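Local coordinates for protein WbmS, polysaccharide deacetylase involved in O-antigen biosynthesis (Bordetella bronchiseptica, PDB 3HFT) that probably removes acetyl groups from a sugar substrate during O-antigen biosynthesis, as a zinc-binding member of the polysaccharide deacetylase family, at residues R113-A118 with G140-R145; A22-I27 with V171-L176; D55-I60 with P85-G90; I39-D44 with S251-N256. All coordinates share one frame; numbering follows the deposited sequence.

Overall arrangement
Residues 22-27 come first along the chain, in a loop ahead of the sheet, followed by strand 39-44, which opens contact 4 at the middle of the five-stranded parallel sheet. Contact 3 then closes a short loop, bringing helix 50-63 onto edge strand 87-91. Contact 1 closes another short loop between the ends of helices 107-115 and 133-141. Both loops are nested within contact 2, which closes when 171-176 meets 22-27, and within contact 4, which closes last. Contacts 2 and 4 cross: one ties the N-terminal loop to strand 171-172 and the residues after it, the other ties the C-terminal helix to strand 39-44.

Contact 1 of 4, residues R113-A118 with G140-R145; sequences RTLELA and GERRLR
Arg142 NH1 is gripped from two quarters: it forms a salt bridge of 2.9 Å to Glu141 OE1 and a weak hydrogen bond to Met138 O in the preceding helical turn. NE of the same guanidinium pairs with Asp112, a charged link from the residue just past helix 133-141 to helix 107-115. The chain of Arg142 bends at chi2 (84°), and its aliphatic root rather than its charged end meets Leu115. Leu115 CD1 lies 3.6 Å from Arg142 CG and 3.7 Å from Arg142 CB, with the two side chains crossing at about a right angle. The other methyl of the leucine fork, Leu115 CD2, approaches Leu144 CD2 at 4.1 Å. Helix 133-141 ends in a Schellman motif with Arg143 (phi 71°) as C' residue, Arg143 N bonding to Gly140 O and Leu144 N to the carbonyl one residue earlier; past this turn the Leu144 side chain reaches Leu115. Leu115 in turn starts a type I beta turn to Ala118. The small, partly buried contact joins the last part of helix 107-115 to the chain just after helix 133-141, with Leu115 also resting on Val91 of edge strand 87-91 and both leucines touching Cys121.

Contact 2 of 4, residues A22-I27 with V171-L176; sequences ARISDI and VRVPYL
Val173 receives two isoleucines of the 22-27 loop on its methyls. Ile27 comes at it tip to tip, with Ile27 CD1 3.7 Å from Val173 CG2 and 3.8 Å from Val173 CG1, so this one methyl touches both branches of the valine. Ile24 arrives differently: it lies alongside Val173, the two side chains running opposite ways, and touches through CD1 alone, 4.0 Å from Val173 CG1. The two isoleucines share the same first torsion and part at the second. Ile27 is extended (chi2 164°), which carries its CD1 straight out to the valine, whereas Ile24 is folded (chi2 -74°). With chi1 at -179°, Val173 turns CG1 away from its backbone N; CG1 meets both isoleucines and CG2 meets Ile27. A looser touch, Ile27 CG2 to Val171 CG1, extends the apolar strip back along the chain. Val171 belongs to strand 171-172 of the small mixed sheet, and Val173 also leans on Val204 of the main parallel sheet, while both isoleucines pack on Phe40 of its central strand. The contact thus lies where the two sheets meet, in what is probably a deacetylase-type beta/alpha fold, and Tyr146 borders it from strand 146-147. Asp26, at the end of the 3-10 segment 24-26, bonds back to Arg23 through both carboxylate oxygens and probably helps hold the loop. Asp26 OD2 accepts Arg23 N at 2.8 Å, from its anti side and well out of the carboxylate plane. Asp26 OD1 offers its syn lone pair to Arg23 NH2 at 2.7 Å in a salt bridge.

Contact 3 of 4, residues D55-I60 with P85-G90; sequences DTIDLI and PLFELG
Phe87 pushes the far end of its ring against Ile60, whose CG2 methyl lies 3.6 Å from Phe87 CE1 and 3.7 Å from Phe87 CZ. Behind this methyl, the branch point also takes part, with Ile60 CB 4.1 Å from Phe87 CZ. With CG1 beside the backbone N (chi1 -55°), the CG2 branch is the one turned to the ring. The longer arm of Ile60 leads off in another direction: CG1 goes to Phe43 of the central strand and CD1 to Leu253 of the C-terminal helix, so one side chain joins three secondary-structure elements. One turn earlier on the same face of the helix, Ile57 CG2 stands at the ring edge, near its plane, 4.4 Å from Phe87 CE2. A chi2 of -11° puts Phe87 CD1 nearly eclipsed with CA, so the ring plane runs close to the CA-CB bond. With CZ foremost, it enters between Ile57 and Ile60 on the helix. Trp69 of the neighbouring strand 67-71 meets the Phe87 ring at about 55° and also touches Ile57. No hydrogen bond crosses the contact, which is wholly side-chain packing. Helix 50-63 is the crossover helix between parallel strands 39-44 and 67-71, and here it reaches past the second of them to the next strand, 87-91. Such helix-on-sheet layering of successive beta-alpha-beta units is consistent with the distorted beta/alpha barrel known for polysaccharide deacetylases; His92, a zinc ligand, directly follows this strand.

Contact 4 of 4, residues I39-D44 with S251-N256; sequences IFLTFD and SLLARN
Leu41, Ile39 and Leu252 carry most of the buried surface. Leu41 spreads its two methyls over neighbouring positions of the helix: CD1 lies 3.8 Å from Leu253 CD2, and CD2 lies 4.2 Å from Leu252 CD2. The two helix leucines reach it by different routes. Leu252 points at the strand, with CG anti to the backbone N (chi1 175°), and its side chain runs past Leu41 in the opposite direction. Leu253 sets off along the flank of the helix, but its CD2 methyl swings in to meet Leu41. Two residues earlier on the strand, Ile39 extends CD1 against the flat side-chain amide of Asn256, 3.9 Å from Asn256 CG and almost equally far from both its oxygen and its nitrogen. The side chains cross at about a right angle, and CD1 sits over the amide face, away from the in-plane N-H and C=O directions. The amide is held by Asn256 ND2, which donates to Leu252 O at 2.8 Å, fairly straight at 151°, and also bonds to Asp194; the two bonds probably fix the rotation of the amide. The axes of segments 39-44 and 251-256 approach to 12.0 Å, their directions 150° apart. The helix lies on one face of the sheet, while Thr42 and Asp44 point to the other, where Asp44 touches His92 of the zinc site. A helix laid over a central strand that leads to the metal, here toward the ligand Asp46, fits the deacetylase-type beta/alpha fold.

Contact 1 of 4, residues R113-A118 with G140-R145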
loop_
_atom_site.group_PDB
_atom_site.type_symbol
_atom_site.label_atom_id
_atom_site.label_comp_id
_atom_site.label_asym_id
_atom_site.label_seq_id
_atom_site.Cartn_x
_atom_site.Cartn_y
_atom_site.Cartn_z
ATOM N N ARG A 113 -21.740 -1.548 6.724
ATOM C CA ARG A 113 -22.458 -0.328 7.057
ATOM C C ARG A 113 -22.128 0.798 6.104
ATOM O O ARG A 113 -23.009 1.528 5.692
ATOM C CB ARG A 113 -22.158 0.144 8.472
ATOM C CG ARG A 113 -23.077 -0.388 9.514
ATOM C CD ARG A 113 -23.051 0.519 10.728
ATOM N NE ARG A 113 -21.719 0.639 11.306
ATOM C CZ ARG A 113 -21.156 -0.273 12.097
ATOM N NH1 ARG A 113 -21.788 -1.383 12.385
ATOM N NH2 ARG A 113 -19.937 -0.079 12.580
ATOM N N THR A 114 -20.854 0.955 5.766
ATOM C CA THR A 114 -20.432 2.024 4.852
ATOM C C THR A 114 -21.023 1.839 3.450
ATOM O O THR A 114 -21.406 2.809 2.779
ATOM C CB THR A 114 -18.904 2.060 4.733
ATOM O OG1 THR A 114 -18.329 2.024 6.048
ATOM C CG2 THR A 114 -18.444 3.308 3.988
ATOM N N LEU A 115 -21.095 0.586 3.006
ATOM C CA LEU A 115 -21.625 0.283 1.679
ATOM C C LEU A 115 -23.096 0.667 1.548
ATOM O O LEU A 115 -23.566 0.888 0.436
ATOM C CB LEU A 115 -21.425 -1.200 1.344
ATOM C CG LEU A 115 -19.976 -1.547 0.995
ATOM C CD1 LEU A 115 -19.756 -3.056 1.012
ATOM C CD2 LEU A 115 -19.646 -0.952 -0.354
ATOM N N GLU A 116 -23.815 0.759 2.674
ATOM C CA GLU A 116 -25.197 1.163 2.640
ATOM C C GLU A 116 -25.313 2.587 2.099
ATOM O O GLU A 116 -26.371 2.983 1.629
ATOM C CB GLU A 116 -25.810 1.100 4.034
ATOM C CG GLU A 116 -25.843 -0.287 4.622
ATOM C CD GLU A 116 -26.512 -0.356 5.986
ATOM O OE1 GLU A 116 -27.070 0.654 6.463
ATOM O OE2 GLU A 116 -26.479 -1.453 6.581
ATOM N N LEU A 117 -24.238 3.365 2.171
ATOM C CA LEU A 117 -24.247 4.726 1.650
ATOM C C LEU A 117 -24.229 4.806 0.112
ATOM O O LEU A 117 -24.615 5.818 -0.460
ATOM C CB LEU A 117 -23.031 5.486 2.164
ATOM C CG LEU A 117 -22.804 5.666 3.658
ATOM C CD1 LEU A 117 -21.425 6.331 3.877
ATOM C CD2 LEU A 117 -23.919 6.481 4.256
ATOM N N ALA A 118 -23.770 3.765 -0.560
ATOM C CA ALA A 118 -23.698 3.785 -2.023
ATOM C C ALA A 118 -23.861 2.380 -2.563
ATOM O O ALA A 118 -22.899 1.794 -3.050
ATOM C CB ALA A 118 -22.348 4.385 -2.487
ATOM N N GLY A 140 -13.566 -7.158 -2.527
ATOM C CA GLY A 140 -13.881 -7.931 -3.730
ATOM C C GLY A 140 -15.126 -8.792 -3.630
ATOM O O GLY A 140 -15.913 -8.837 -4.554
ATOM N N GLU A 141 -15.303 -9.458 -2.501
ATOM C CA GLU A 141 -16.515 -10.225 -2.244
ATOM C C GLU A 141 -17.741 -9.317 -2.318
ATOM O O GLU A 141 -18.776 -9.753 -2.753
ATOM C CB GLU A 141 -16.503 -10.829 -0.845
ATOM C CG GLU A 141 -15.464 -11.889 -0.564
ATOM C CD GLU A 141 -15.345 -12.206 0.944
ATOM O OE1 GLU A 141 -16.188 -11.715 1.755
ATOM O OE2 GLU A 141 -14.394 -12.950 1.307
ATOM N N ARG A 142 -17.630 -8.070 -1.875
ATOM C CA ARG A 142 -18.760 -7.126 -1.922
ATOM C C ARG A 142 -18.882 -6.392 -3.258
ATOM O O ARG A 142 -19.590 -5.391 -3.378
ATOM C CB ARG A 142 -18.687 -6.115 -0.774
ATOM C CG ARG A 142 -19.253 -6.598 0.548
ATOM C CD ARG A 142 -18.254 -7.375 1.303
ATOM N NE ARG A 142 -18.690 -7.828 2.621
ATOM C CZ ARG A 142 -17.973 -8.681 3.354
ATOM N NH1 ARG A 142 -16.816 -9.161 2.883
ATOM N NH2 ARG A 142 -18.403 -9.057 4.553
ATOM N N ARG A 143 -18.172 -6.883 -4.253
ATOM C CA ARG A 143 -18.266 -6.386 -5.613
ATOM C C ARG A 143 -17.679 -5.009 -5.855
ATOM O O ARG A 143 -18.040 -4.356 -6.823
ATOM C CB ARG A 143 -19.718 -6.473 -6.120
ATOM C CG ARG A 143 -20.293 -7.894 -6.082
ATOM C CD ARG A 143 -21.696 -7.945 -6.705
ATOM N NE ARG A 143 -22.541 -6.850 -6.215
ATOM N N LEU A 144 -16.765 -4.569 -4.988
ATOM C CA LEU A 144 -15.954 -3.402 -5.263
ATOM C C LEU A 144 -14.915 -3.835 -6.303
ATOM O O LEU A 144 -14.440 -4.969 -6.259
ATOM C CB LEU A 144 -15.286 -2.879 -3.974
ATOM C CG LEU A 144 -16.250 -2.298 -2.922
ATOM C CD1 LEU A 144 -15.559 -1.990 -1.595
ATOM C CD2 LEU A 144 -16.930 -1.042 -3.456
ATOM N N ARG A 145 -14.596 -2.966 -7.260
ATOM C CA ARG A 145 -13.649 -3.301 -8.308
ATOM C C ARG A 145 -12.413 -2.456 -8.289
ATOM O O ARG A 145 -11.389 -2.867 -8.816
ATOM C CB ARG A 145 -14.261 -3.162 -9.704
#

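Contact 2 of 4, residues A22-I27 with V171-L176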
loop_
_atom_site.group_PDB
_atom_site.type_symbol
_atom_site.label_atom_id
_atom_site.label_comp_id
_atom_site.label_asym_id
_atom_site.label_seq_id
_atom_site.Cartn_x
_atom_site.Cartn_y
_atom_site.Cartn_z
ATOM N N ALA A 22 -11.342 12.179 -15.735
ATOM C CA ALA A 22 -12.146 10.980 -15.761
ATOM C C ALA A 22 -12.549 10.542 -14.351
ATOM O O ALA A 22 -12.096 11.102 -13.353
ATOM C CB ALA A 22 -11.364 9.876 -16.483
ATOM N N ARG A 23 -13.464 9.575 -14.305
ATOM C CA ARG A 23 -13.880 8.926 -13.082
ATOM C C ARG A 23 -13.045 7.666 -12.858
ATOM O O ARG A 23 -12.586 7.041 -13.809
ATOM C CB ARG A 23 -15.341 8.525 -13.211
ATOM C CG ARG A 23 -16.238 9.711 -13.498
ATOM C CD ARG A 23 -17.604 9.239 -13.870
ATOM N NE ARG A 23 -17.568 8.466 -15.090
ATOM C CZ ARG A 23 -18.176 8.778 -16.223
ATOM N NH1 ARG A 23 -18.922 9.863 -16.342
ATOM N NH2 ARG A 23 -18.051 7.966 -17.249
ATOM N N ILE A 24 -12.856 7.268 -11.607
ATOM C CA ILE A 24 -12.097 6.032 -11.353
ATOM C C ILE A 24 -12.698 4.838 -12.117
ATOM O O ILE A 24 -11.955 4.049 -12.708
ATOM C CB ILE A 24 -11.962 5.743 -9.813
ATOM C CG1 ILE A 24 -11.129 6.840 -9.111
ATOM C CG2 ILE A 24 -11.409 4.328 -9.538
ATOM C CD1 ILE A 24 -9.587 6.792 -9.379
ATOM N N SER A 25 -14.031 4.712 -12.171
ATOM C CA SER A 25 -14.628 3.568 -12.876
ATOM C C SER A 25 -14.475 3.619 -14.392
ATOM O O SER A 25 -14.884 2.675 -15.088
ATOM C CB SER A 25 -16.107 3.448 -12.535
ATOM O OG SER A 25 -16.754 4.681 -12.760
ATOM N N ASP A 26 -13.870 4.679 -14.922
ATOM C CA ASP A 26 -13.588 4.744 -16.359
ATOM C C ASP A 26 -12.310 3.965 -16.698
ATOM O O ASP A 26 -12.052 3.701 -17.862
ATOM C CB ASP A 26 -13.437 6.193 -16.835
ATOM C CG ASP A 26 -14.720 6.991 -16.757
ATOM O OD1 ASP A 26 -15.800 6.450 -17.035
ATOM O OD2 ASP A 26 -14.644 8.201 -16.459
ATOM N N ILE A 27 -11.527 3.566 -15.691
ATOM C CA ILE A 27 -10.288 2.816 -15.915
ATOM C C ILE A 27 -10.634 1.427 -16.443
ATOM O O ILE A 27 -11.422 0.702 -15.828
ATOM C CB ILE A 27 -9.475 2.681 -14.618
ATOM C CG1 ILE A 27 -9.004 4.077 -14.170
ATOM C CG2 ILE A 27 -8.263 1.698 -14.780
ATOM C CD1 ILE A 27 -8.518 4.182 -12.722
ATOM N N VAL A 171 -8.925 -3.988 -9.423
ATOM C CA VAL A 171 -7.859 -3.224 -10.013
ATOM C C VAL A 171 -7.328 -2.289 -8.912
ATOM O O VAL A 171 -8.112 -1.649 -8.175
ATOM C CB VAL A 171 -8.379 -2.425 -11.207
ATOM C CG1 VAL A 171 -7.348 -1.371 -11.649
ATOM C CG2 VAL A 171 -8.761 -3.382 -12.353
ATOM N N ARG A 172 -6.015 -2.277 -8.708
ATOM C CA ARG A 172 -5.432 -1.342 -7.774
ATOM C C ARG A 172 -5.037 -0.090 -8.544
ATOM O O ARG A 172 -4.356 -0.142 -9.583
ATOM C CB ARG A 172 -4.234 -1.950 -7.053
ATOM C CG ARG A 172 -4.577 -3.218 -6.331
ATOM C CD ARG A 172 -3.674 -3.357 -5.145
ATOM N NE ARG A 172 -4.110 -2.475 -4.074
ATOM C CZ ARG A 172 -3.595 -2.472 -2.859
ATOM N NH1 ARG A 172 -2.601 -3.292 -2.569
ATOM N NH2 ARG A 172 -4.074 -1.663 -1.931
ATOM N N VAL A 173 -5.493 1.055 -8.037
ATOM C CA VAL A 173 -5.264 2.327 -8.649
ATOM C C VAL A 173 -4.390 3.213 -7.721
ATOM O O VAL A 173 -4.867 3.679 -6.709
ATOM C CB VAL A 173 -6.616 3.043 -8.931
ATOM C CG1 VAL A 173 -6.350 4.419 -9.629
ATOM C CG2 VAL A 173 -7.576 2.124 -9.753
ATOM N N PRO A 174 -3.100 3.431 -8.069
ATOM C CA PRO A 174 -2.263 4.207 -7.163
ATOM C C PRO A 174 -2.471 5.704 -7.394
ATOM O O PRO A 174 -2.745 6.110 -8.519
ATOM C CB PRO A 174 -0.858 3.821 -7.596
ATOM C CG PRO A 174 -0.985 3.637 -9.071
ATOM C CD PRO A 174 -2.340 2.965 -9.235
ATOM N N TYR A 175 -2.306 6.510 -6.346
ATOM C CA TYR A 175 -2.464 7.948 -6.476
ATOM C C TYR A 175 -1.238 8.667 -5.994
ATOM O O TYR A 175 -0.440 8.113 -5.229
ATOM C CB TYR A 175 -3.736 8.460 -5.814
ATOM C CG TYR A 175 -3.840 8.506 -4.310
ATOM C CD1 TYR A 175 -4.129 7.364 -3.566
ATOM C CD2 TYR A 175 -3.775 9.699 -3.654
ATOM C CE1 TYR A 175 -4.301 7.422 -2.199
ATOM C CE2 TYR A 175 -3.978 9.780 -2.283
ATOM C CZ TYR A 175 -4.242 8.639 -1.561
ATOM O OH TYR A 175 -4.487 8.717 -0.204
ATOM N N LEU A 176 -1.028 9.856 -6.560
ATOM C CA LEU A 176 0.280 10.497 -6.468
ATOM C C LEU A 176 0.361 11.883 -5.793
ATOM O O LEU A 176 1.449 12.430 -5.604
ATOM C CB LEU A 176 0.893 10.565 -7.885
ATOM C CG LEU A 176 0.139 11.195 -9.077
ATOM C CD1 LEU A 176 -0.356 12.634 -8.812
ATOM C CD2 LEU A 176 1.004 11.114 -10.364
#

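Contact 3 of 4, residues D55-I60 with P85-G90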
loop_
_atom_site.group_PDB
_atom_site.type_symbol
_atom_site.label_atom_id
_atom_site.label_comp_id
_atom_site.label_asym_id
_atom_site.label_seq_id
_atom_site.Cartn_x
_atom_site.Cartn_y
_atom_site.Cartn_z
ATOM N N ASP A 55 -19.637 23.460 -1.152
ATOM C CA ASP A 55 -18.705 24.385 -1.784
ATOM C C ASP A 55 -17.776 23.653 -2.725
ATOM O O ASP A 55 -17.485 24.132 -3.830
ATOM C CB ASP A 55 -17.888 25.115 -0.711
ATOM C CG ASP A 55 -16.672 25.854 -1.294
ATOM O OD1 ASP A 55 -16.853 26.950 -1.838
ATOM O OD2 ASP A 55 -15.549 25.336 -1.216
ATOM N N THR A 56 -17.298 22.478 -2.300
ATOM C CA THR A 56 -16.439 21.688 -3.169
ATOM C C THR A 56 -17.210 21.198 -4.393
ATOM O O THR A 56 -16.717 21.312 -5.497
ATOM C CB THR A 56 -15.771 20.523 -2.435
ATOM O OG1 THR A 56 -15.007 21.015 -1.328
ATOM C CG2 THR A 56 -14.802 19.813 -3.376
ATOM N N ILE A 57 -18.398 20.629 -4.200
ATOM C CA ILE A 57 -19.274 20.235 -5.327
ATOM C C ILE A 57 -19.482 21.398 -6.313
ATOM O O ILE A 57 -19.347 21.232 -7.529
ATOM C CB ILE A 57 -20.657 19.719 -4.821
ATOM C CG1 ILE A 57 -20.514 18.357 -4.124
ATOM C CG2 ILE A 57 -21.649 19.541 -5.981
ATOM C CD1 ILE A 57 -21.737 17.926 -3.347
ATOM N N ASP A 58 -19.803 22.577 -5.795
ATOM C CA ASP A 58 -20.023 23.742 -6.666
ATOM C C ASP A 58 -18.802 24.105 -7.513
ATOM O O ASP A 58 -18.915 24.407 -8.694
ATOM C CB ASP A 58 -20.453 24.941 -5.841
ATOM C CG ASP A 58 -21.841 24.777 -5.244
ATOM O OD1 ASP A 58 -22.635 23.933 -5.733
ATOM O OD2 ASP A 58 -22.115 25.500 -4.267
ATOM N N LEU A 59 -17.626 24.004 -6.919
ATOM C CA LEU A 59 -16.384 24.306 -7.597
ATOM C C LEU A 59 -16.120 23.338 -8.758
ATOM O O LEU A 59 -15.805 23.760 -9.886
ATOM C CB LEU A 59 -15.263 24.271 -6.554
ATOM C CG LEU A 59 -14.099 25.227 -6.684
ATOM C CD1 LEU A 59 -14.599 26.649 -6.814
ATOM C CD2 LEU A 59 -13.157 25.094 -5.476
ATOM N N ILE A 60 -16.300 22.039 -8.516
ATOM C CA ILE A 60 -16.120 21.029 -9.577
ATOM C C ILE A 60 -17.234 21.091 -10.646
ATOM O O ILE A 60 -16.948 21.040 -11.848
ATOM C CB ILE A 60 -15.990 19.622 -8.976
ATOM C CG1 ILE A 60 -14.863 19.598 -7.941
ATOM C CG2 ILE A 60 -15.702 18.577 -10.062
ATOM C CD1 ILE A 60 -13.507 20.207 -8.447
ATOM N N PRO A 85 -24.066 12.943 -13.883
ATOM C CA PRO A 85 -23.504 11.821 -14.631
ATOM C C PRO A 85 -21.979 11.869 -14.754
ATOM O O PRO A 85 -21.360 10.868 -15.124
ATOM C CB PRO A 85 -24.169 11.944 -16.002
ATOM C CG PRO A 85 -24.519 13.382 -16.127
ATOM C CD PRO A 85 -24.818 13.870 -14.751
ATOM N N LEU A 86 -21.375 13.009 -14.448
ATOM C CA LEU A 86 -19.925 13.130 -14.492
ATOM C C LEU A 86 -19.280 12.711 -13.173
ATOM O O LEU A 86 -18.048 12.611 -13.080
ATOM C CB LEU A 86 -19.529 14.576 -14.810
ATOM C CG LEU A 86 -19.985 15.193 -16.131
ATOM C CD1 LEU A 86 -19.352 16.558 -16.296
ATOM C CD2 LEU A 86 -19.653 14.295 -17.296
ATOM N N PHE A 87 -20.095 12.471 -12.152
ATOM C CA PHE A 87 -19.582 12.150 -10.830
ATOM C C PHE A 87 -19.813 10.702 -10.455
ATOM O O PHE A 87 -20.887 10.177 -10.639
ATOM C CB PHE A 87 -20.241 13.023 -9.762
ATOM C CG PHE A 87 -19.852 14.491 -9.818
ATOM C CD1 PHE A 87 -18.814 14.948 -10.615
ATOM C CD2 PHE A 87 -20.476 15.394 -8.984
ATOM C CE1 PHE A 87 -18.464 16.283 -10.621
ATOM C CE2 PHE A 87 -20.119 16.730 -8.986
ATOM C CZ PHE A 87 -19.111 17.168 -9.799
ATOM N N GLU A 88 -18.809 10.079 -9.872
ATOM C CA GLU A 88 -18.945 8.724 -9.369
ATOM C C GLU A 88 -18.935 8.799 -7.839
ATOM O O GLU A 88 -18.150 9.543 -7.252
ATOM C CB GLU A 88 -17.795 7.862 -9.857
ATOM C CG GLU A 88 -17.715 6.509 -9.169
ATOM C CD GLU A 88 -16.563 5.653 -9.675
ATOM O OE1 GLU A 88 -15.895 6.063 -10.652
ATOM O OE2 GLU A 88 -16.327 4.587 -9.053
ATOM N N LEU A 89 -19.824 8.047 -7.206
ATOM C CA LEU A 89 -19.868 7.965 -5.754
ATOM C C LEU A 89 -19.233 6.629 -5.355
ATOM O O LEU A 89 -19.631 5.567 -5.850
ATOM C CB LEU A 89 -21.304 8.034 -5.245
ATOM C CG LEU A 89 -21.513 8.023 -3.716
ATOM C CD1 LEU A 89 -20.845 9.229 -3.030
ATOM C CD2 LEU A 89 -23.011 7.927 -3.331
ATOM N N GLY A 90 -18.238 6.703 -4.479
ATOM C CA GLY A 90 -17.617 5.533 -3.890
ATOM C C GLY A 90 -17.708 5.646 -2.375
ATOM O O GLY A 90 -18.402 6.539 -1.839
#

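Contact 4 of 4, residues I39-D44 with S251-N256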
loop_
_atom_site.group_PDB
_atom_site.type_symbol
_atom_site.label_atom_id
_atom_site.label_comp_id
_atom_site.label_asym_id
_atom_site.label_seq_id
_atom_site.Cartn_x
_atom_site.Cartn_y
_atom_site.Cartn_z
ATOM N N ILE A 39 -6.316 12.605 -15.859
ATOM C CA ILE A 39 -6.380 13.113 -14.501
ATOM C C ILE A 39 -7.663 12.608 -13.853
ATOM O O ILE A 39 -8.754 12.681 -14.448
ATOM C CB ILE A 39 -6.351 14.638 -14.483
ATOM C CG1 ILE A 39 -5.052 15.153 -15.153
ATOM C CG2 ILE A 39 -6.518 15.133 -13.054
ATOM C CD1 ILE A 39 -5.038 16.658 -15.466
ATOM N N PHE A 40 -7.512 12.039 -12.669
ATOM C CA PHE A 40 -8.643 11.543 -11.878
ATOM C C PHE A 40 -8.725 12.313 -10.559
ATOM O O PHE A 40 -7.943 12.073 -9.627
ATOM C CB PHE A 40 -8.474 10.050 -11.595
ATOM C CG PHE A 40 -8.434 9.194 -12.833
ATOM C CD1 PHE A 40 -7.310 9.139 -13.611
ATOM C CD2 PHE A 40 -9.552 8.484 -13.239
ATOM C CE1 PHE A 40 -7.273 8.376 -14.767
ATOM C CE2 PHE A 40 -9.512 7.698 -14.380
ATOM C CZ PHE A 40 -8.371 7.660 -15.148
ATOM N N LEU A 41 -9.621 13.300 -10.497
ATOM C CA LEU A 41 -9.810 14.067 -9.271
ATOM C C LEU A 41 -10.666 13.230 -8.339
ATOM O O LEU A 41 -11.752 12.730 -8.734
ATOM C CB LEU A 41 -10.504 15.400 -9.564
ATOM C CG LEU A 41 -9.762 16.415 -10.442
ATOM C CD1 LEU A 41 -10.676 17.622 -10.769
ATOM C CD2 LEU A 41 -8.490 16.862 -9.768
ATOM N N THR A 42 -10.178 13.037 -7.125
ATOM C CA THR A 42 -10.881 12.255 -6.131
ATOM C C THR A 42 -11.015 13.083 -4.849
ATOM O O THR A 42 -10.126 13.862 -4.501
ATOM C CB THR A 42 -10.202 10.876 -5.859
ATOM O OG1 THR A 42 -8.964 11.061 -5.168
ATOM C CG2 THR A 42 -9.985 10.075 -7.171
ATOM N N PHE A 43 -12.142 12.893 -4.170
ATOM C CA PHE A 43 -12.472 13.631 -2.976
ATOM C C PHE A 43 -12.844 12.705 -1.840
ATOM O O PHE A 43 -13.801 11.977 -1.928
ATOM C CB PHE A 43 -13.618 14.587 -3.306
ATOM C CG PHE A 43 -13.232 15.609 -4.339
ATOM C CD1 PHE A 43 -12.650 16.804 -3.953
ATOM C CD2 PHE A 43 -13.410 15.349 -5.682
ATOM C CE1 PHE A 43 -12.223 17.712 -4.895
ATOM C CE2 PHE A 43 -13.004 16.246 -6.640
ATOM C CZ PHE A 43 -12.402 17.423 -6.254
ATOM N N ASP A 44 -12.034 12.713 -0.792
ATOM C CA ASP A 44 -12.293 12.002 0.445
ATOM C C ASP A 44 -13.102 12.990 1.327
ATOM O O ASP A 44 -12.577 14.022 1.800
ATOM C CB ASP A 44 -10.999 11.649 1.156
ATOM C CG ASP A 44 -10.202 10.558 0.439
ATOM O OD1 ASP A 44 -10.715 9.942 -0.515
ATOM O OD2 ASP A 44 -9.053 10.317 0.864
ATOM N N SER A 251 -6.341 26.362 -10.211
ATOM C CA SER A 251 -5.374 26.472 -11.323
ATOM C C SER A 251 -5.312 25.235 -12.179
ATOM O O SER A 251 -5.210 25.310 -13.400
ATOM C CB SER A 251 -3.965 26.702 -10.810
ATOM O OG SER A 251 -3.926 27.948 -10.168
ATOM N N LEU A 252 -5.351 24.094 -11.528
ATOM C CA LEU A 252 -5.302 22.813 -12.230
ATOM C C LEU A 252 -6.490 22.688 -13.150
ATOM O O LEU A 252 -6.350 22.257 -14.303
ATOM C CB LEU A 252 -5.280 21.699 -11.193
ATOM C CG LEU A 252 -5.332 20.227 -11.515
ATOM C CD1 LEU A 252 -5.018 19.515 -10.187
ATOM C CD2 LEU A 252 -6.679 19.823 -12.057
ATOM N N LEU A 253 -7.667 23.078 -12.654
ATOM C CA LEU A 253 -8.890 23.066 -13.463
ATOM C C LEU A 253 -8.779 24.045 -14.635
ATOM O O LEU A 253 -9.056 23.674 -15.786
ATOM C CB LEU A 253 -10.123 23.404 -12.599
ATOM C CG LEU A 253 -10.565 22.350 -11.569
ATOM C CD1 LEU A 253 -11.602 22.898 -10.572
ATOM C CD2 LEU A 253 -11.056 21.063 -12.276
ATOM N N ALA A 254 -8.373 25.284 -14.345
ATOM C CA ALA A 254 -8.250 26.323 -15.378
ATOM C C ALA A 254 -7.278 25.924 -16.479
ATOM O O ALA A 254 -7.553 26.128 -17.636
ATOM C CB ALA A 254 -7.827 27.678 -14.747
ATOM N N ARG A 255 -6.139 25.362 -16.117
ATOM C CA ARG A 255 -5.164 24.940 -17.088
ATOM C C ARG A 255 -5.573 23.751 -17.919
ATOM O O ARG A 255 -4.967 23.532 -18.955
ATOM C CB ARG A 255 -3.926 24.414 -16.401
ATOM C CG ARG A 255 -3.066 25.392 -15.738
ATOM C CD ARG A 255 -1.837 24.640 -15.253
ATOM N NE ARG A 255 -1.107 25.534 -14.384
ATOM C CZ ARG A 255 -0.910 25.346 -13.095
ATOM N NH1 ARG A 255 -1.346 24.238 -12.504
ATOM N NH2 ARG A 255 -0.228 26.260 -12.407
ATOM N N ASN A 256 -6.500 22.927 -17.435
ATOM C CA ASN A 256 -6.760 21.631 -18.077
ATOM C C ASN A 256 -8.150 21.455 -18.687
ATOM O O ASN A 256 -8.421 20.430 -19.286
ATOM C CB ASN A 256 -6.476 20.512 -17.087
ATOM C CG ASN A 256 -4.996 20.340 -16.836
ATOM O OD1 ASN A 256 -4.264 19.921 -17.734
ATOM N ND2 ASN A 256 -4.542 20.668 -15.633
#